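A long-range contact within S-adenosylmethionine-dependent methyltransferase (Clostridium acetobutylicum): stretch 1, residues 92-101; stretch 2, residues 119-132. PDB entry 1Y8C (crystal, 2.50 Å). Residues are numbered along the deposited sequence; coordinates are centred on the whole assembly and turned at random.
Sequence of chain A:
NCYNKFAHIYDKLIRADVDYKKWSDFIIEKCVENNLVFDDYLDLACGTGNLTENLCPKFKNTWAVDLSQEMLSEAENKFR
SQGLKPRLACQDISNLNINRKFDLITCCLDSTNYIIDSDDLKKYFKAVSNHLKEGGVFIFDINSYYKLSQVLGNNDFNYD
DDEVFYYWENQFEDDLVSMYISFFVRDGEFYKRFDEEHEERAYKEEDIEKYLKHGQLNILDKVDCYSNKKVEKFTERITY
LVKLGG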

# COMPACT_ATOMS: atom_id res chain seq x y z
N ASP A 92 0.07 -10.04 10.11
CA ASP A 92 -1.03 -9.11 9.91
C ASP A 92 -0.59 -7.74 10.44
O ASP A 92 -0.21 -7.61 11.60
N ILE A 93 -0.64 -6.73 9.57
CA ILE A 93 -0.24 -5.36 9.92
C ILE A 93 -0.82 -4.86 11.25
O ILE A 93 -0.18 -4.09 11.97
N SER A 94 -2.04 -5.28 11.57
CA SER A 94 -2.69 -4.87 12.81
C SER A 94 -1.93 -5.39 14.01
O SER A 94 -1.93 -4.77 15.07
N ASN A 95 -1.27 -6.54 13.84
CA ASN A 95 -0.48 -7.14 14.92
C ASN A 95 0.98 -7.33 14.51
O ASN A 95 1.54 -8.42 14.64
N LEU A 96 1.58 -6.26 14.01
CA LEU A 96 2.97 -6.28 13.59
C LEU A 96 3.84 -6.66 14.80
O LEU A 96 3.79 -6.00 15.84
N ASN A 97 4.63 -7.74 14.67
CA ASN A 97 5.50 -8.20 15.75
C ASN A 97 6.91 -8.47 15.24
O ASN A 97 7.28 -9.62 15.01
N ILE A 98 7.69 -7.41 15.06
CA ILE A 98 9.06 -7.53 14.61
C ILE A 98 9.96 -6.75 15.57
O ILE A 98 9.81 -5.55 15.75
N ASN A 99 10.88 -7.45 16.22
CA ASN A 99 11.77 -6.81 17.17
C ASN A 99 12.82 -5.99 16.43
O ASN A 99 13.98 -6.39 16.33
N ARG A 100 12.40 -4.84 15.92
CA ARG A 100 13.31 -4.00 15.16
C ARG A 100 12.74 -2.59 14.96
O ARG A 100 11.53 -2.40 14.90
N LYS A 101 13.62 -1.60 14.88
CA LYS A 101 13.20 -0.21 14.68
C LYS A 101 13.69 0.23 13.32
O LYS A 101 14.71 -0.26 12.83
N ASP A 119 -10.82 0.16 15.22
CA ASP A 119 -9.95 -0.27 16.30
C ASP A 119 -8.67 -0.91 15.81
O ASP A 119 -7.59 -0.63 16.33
N ASP A 120 -8.79 -1.77 14.80
CA ASP A 120 -7.63 -2.42 14.25
C ASP A 120 -6.73 -1.40 13.56
O ASP A 120 -5.53 -1.61 13.43
N LEU A 121 -7.32 -0.29 13.12
CA LEU A 121 -6.55 0.76 12.46
C LEU A 121 -5.74 1.51 13.51
O LEU A 121 -4.62 1.95 13.24
N LYS A 122 -6.32 1.65 14.70
CA LYS A 122 -5.64 2.32 15.80
C LYS A 122 -4.45 1.46 16.23
O LYS A 122 -3.35 1.97 16.41
N LYS A 123 -4.69 0.16 16.38
CA LYS A 123 -3.64 -0.76 16.77
C LYS A 123 -2.51 -0.67 15.76
O LYS A 123 -1.32 -0.65 16.11
N TYR A 124 -2.90 -0.60 14.49
CA TYR A 124 -1.98 -0.47 13.38
C TYR A 124 -1.06 0.76 13.55
O TYR A 124 0.15 0.62 13.59
N PHE A 125 -1.64 1.95 13.66
CA PHE A 125 -0.84 3.15 13.82
C PHE A 125 0.04 3.04 15.05
O PHE A 125 1.19 3.46 15.04
N LYS A 126 -0.51 2.47 16.12
CA LYS A 126 0.27 2.31 17.34
C LYS A 126 1.42 1.33 17.04
O LYS A 126 2.56 1.58 17.41
N ALA A 127 1.10 0.24 16.35
CA ALA A 127 2.11 -0.77 16.00
C ALA A 127 3.25 -0.12 15.24
O ALA A 127 4.43 -0.37 15.52
N VAL A 128 2.89 0.72 14.29
CA VAL A 128 3.85 1.43 13.46
C VAL A 128 4.79 2.29 14.31
O VAL A 128 6.01 2.13 14.25
N SER A 129 4.23 3.19 15.11
CA SER A 129 5.04 4.06 15.96
C SER A 129 5.95 3.25 16.90
O SER A 129 7.02 3.73 17.29
N ASN A 130 5.54 2.05 17.27
CA ASN A 130 6.38 1.24 18.14
C ASN A 130 7.56 0.65 17.37
O ASN A 130 8.39 -0.03 17.97
N HIS A 131 7.63 0.89 16.07
CA HIS A 131 8.75 0.37 15.27
C HIS A 131 9.55 1.46 14.58
O HIS A 131 10.44 1.17 13.77
N LEU A 132 9.23 2.71 14.88
CA LEU A 132 9.91 3.85 14.28
C LEU A 132 11.07 4.38 15.11
O LEU A 132 10.94 4.60 16.31

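Side-chain packing between an irregular segment, residues 92-101, and a helix with the turn that follows it, residues 119-132; together they bury 637 Å². The segment follows the helix from Ser94, whose CA lies 4.5 Å from the CA of Tyr124, to Lys101, whose CA lies 4.5 Å from the CA of His131.

The apolar part of the contact centres on Leu96 (chi1 t, chi2 p), which points its CA-to-CB bond toward the helix, and Ala127 returns the gesture; Leu96 CB and Ala127 CB meet at 4.1 Å. The short alanine side chain also faces the backbone of the 3-10 segment, with Ala127 CB 4.2 Å from Ile93 O. Ile93, its chi1 between wells at -13° and chi2 t, sets CG2 near the plane of the Tyr124 ring, 3.3 Å from Tyr124 CE1, a tight contact with the ring edge. The CA-to-CB bond of Tyr124 (chi1 t) runs sideways to the segment, and its hydroxyl is hydrogen-bonded elsewhere in the structure.

His131 (chi1 m, chi2 65°) is the most heavily covered residue of the contact. Its CA-to-CB bond runs sideways, but the ring reaches nearer to the segment. Leu96 lies over one face: its CD2 stands 3.8 Å from the centroid of the His131 ring and only 1° off the ring normal, a CH-pi contact.

Among the polar contacts, the same ring is held from its own side by a hydrogen bond from His131 ND1 to Ala127 O, 2.7 Å, which anchors it to the last part of the helix. With ND1 as donor, NE2 is turned to the segment and accepts a weak hydrogen bond, Ile98 N to His131 NE2, 3.5 Å. The ring thus links the helix backbone to the segment, while the Ile98 side chain (chi1 m, chi2 t) leads away at its end. Near the other end of the contact, Lys123 (m, t, p, m) points toward the segment and bends its chain so that NZ donates to Asn95 OD1 at 2.7 Å. Asn95 (chi1 m) starts away from the helix, yet its amide end comes back to meet the lysine NZ. Lys123 NZ also lies 3.0 Å from Ser94 O. Ser94 (chi1 m) is buried beside the helix, where its OG lies 3.9 Å from Asp120 CB.

Exposed Lys101 (m, m, t, p) lies along the turn from Ser129 to Leu132, with its CE 3.7 Å from Asn130 O and its CD 3.9 Å from Leu132 O. At its base, Lys101 CA makes a CA-H...O contact with His131 O at 3.2 Å.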

# COMPACT_ATOMS: atom_id res chain seq x y z
CB ASP A 92 -2.27 -9.60 10.67
CG ASP A 92 -3.38 -8.55 10.70
OD1 ASP A 92 -3.78 -8.07 9.61
OD2 ASP A 92 -3.86 -8.22 11.81
CB ILE A 93 -0.66 -4.34 8.82
CG1 ILE A 93 -1.09 -5.07 7.54
CG2 ILE A 93 0.50 -3.41 8.50
CD1 ILE A 93 -1.70 -4.16 6.49
CB SER A 94 -4.12 -5.40 12.84
OG SER A 94 -4.84 -5.01 11.68
CB ASN A 95 -1.07 -8.49 15.33
CG ASN A 95 -2.46 -8.36 15.89
OD1 ASN A 95 -2.70 -7.58 16.82
ND2 ASN A 95 -3.40 -9.12 15.34
CB LEU A 96 3.36 -4.90 13.07
CG LEU A 96 4.80 -4.69 12.61
CD1 LEU A 96 5.09 -5.59 11.42
CD2 LEU A 96 5.02 -3.23 12.24
CB ASN A 97 4.94 -9.48 16.40
CG ASN A 97 5.88 -10.07 17.46
OD1 ASN A 97 6.24 -9.41 18.44
ND2 ASN A 97 6.27 -11.33 17.26
CB ILE A 98 9.20 -6.99 13.17
CG1 ILE A 98 8.48 -7.95 12.22
CG2 ILE A 98 10.68 -6.87 12.77
CD1 ILE A 98 8.65 -7.62 10.76
CB ASN A 99 12.45 -7.86 18.05
CG ASN A 99 11.46 -8.89 18.59
OD1 ASN A 99 10.39 -8.54 19.10
ND2 ASN A 99 11.83 -10.16 18.49
CB ARG A 100 13.56 -4.68 13.81
CG ARG A 100 14.57 -4.02 12.90
CD ARG A 100 15.96 -4.02 13.50
NE ARG A 100 16.99 -3.88 12.48
CZ ARG A 100 18.28 -3.71 12.75
NH1 ARG A 100 18.69 -3.66 14.01
NH2 ARG A 100 19.16 -3.62 11.75
CB LYS A 101 13.80 0.72 15.73
CG LYS A 101 13.37 0.47 17.16
CD LYS A 101 11.99 0.99 17.42
CE LYS A 101 11.74 1.12 18.93
NZ LYS A 101 12.49 2.26 19.56
CB ASP A 119 -10.69 -1.21 17.23
CG ASP A 119 -11.53 -0.46 18.23
OD1 ASP A 119 -10.98 0.50 18.83
OD2 ASP A 119 -12.72 -0.79 18.43
CB ASP A 120 -8.04 -3.49 13.23
CG ASP A 120 -8.54 -4.74 13.89
OD1 ASP A 120 -7.94 -5.17 14.89
OD2 ASP A 120 -9.55 -5.32 13.40
CB LEU A 121 -7.49 1.72 11.72
CG LEU A 121 -6.83 2.78 10.83
CD1 LEU A 121 -6.04 2.12 9.70
CD2 LEU A 121 -7.90 3.67 10.28
CB LYS A 122 -6.60 2.53 16.98
CG LYS A 122 -7.49 3.76 16.83
CD LYS A 122 -8.52 3.88 17.94
CE LYS A 122 -9.43 5.09 17.71
NZ LYS A 122 -10.63 5.14 18.60
CB LYS A 123 -4.20 -2.19 16.85
CG LYS A 123 -5.19 -2.36 17.99
CD LYS A 123 -5.81 -3.76 18.05
CE LYS A 123 -4.81 -4.86 18.44
NZ LYS A 123 -3.87 -5.26 17.36
CB TYR A 124 -2.81 -0.37 12.09
CG TYR A 124 -2.07 0.08 10.86
CD1 TYR A 124 -1.12 -0.73 10.25
CD2 TYR A 124 -2.38 1.31 10.27
CE1 TYR A 124 -0.51 -0.33 9.06
CE2 TYR A 124 -1.78 1.71 9.09
CZ TYR A 124 -0.85 0.89 8.49
OH TYR A 124 -0.29 1.28 7.30
CB PHE A 125 -1.73 4.40 13.94
CG PHE A 125 -2.35 4.83 12.63
CD1 PHE A 125 -3.59 5.46 12.62
CD2 PHE A 125 -1.70 4.60 11.42
CE1 PHE A 125 -4.18 5.83 11.42
CE2 PHE A 125 -2.28 4.97 10.22
CZ PHE A 125 -3.52 5.59 10.22
CB LYS A 126 -0.60 1.79 18.49
CG LYS A 126 0.18 1.62 19.79
CD LYS A 126 -0.68 1.09 20.93
CE LYS A 126 0.20 0.54 22.08
NZ LYS A 126 1.23 1.53 22.59
CB ALA A 127 1.48 -1.86 15.15
CB VAL A 128 3.08 2.28 12.42
CG1 VAL A 128 4.04 3.10 11.58
CG2 VAL A 128 2.26 1.35 11.54
CB SER A 129 4.16 4.96 16.81
OG SER A 129 3.54 4.20 17.82
CB ASN A 130 5.58 0.10 18.79
CG ASN A 130 4.54 0.60 19.79
OD1 ASN A 130 4.78 1.55 20.54
ND2 ASN A 130 3.39 -0.05 19.82
CB HIS A 131 8.25 -0.62 14.22
CG HIS A 131 7.73 -1.90 14.80
ND1 HIS A 131 6.61 -1.96 15.60
CD2 HIS A 131 8.17 -3.18 14.68
CE1 HIS A 131 6.39 -3.21 15.96
NE2 HIS A 131 7.32 -3.97 15.41
CB LEU A 132 8.93 5.00 14.08
CG LEU A 132 8.11 5.03 12.80
CD1 LEU A 132 7.17 6.23 12.86
CD2 LEU A 132 9.04 5.12 11.58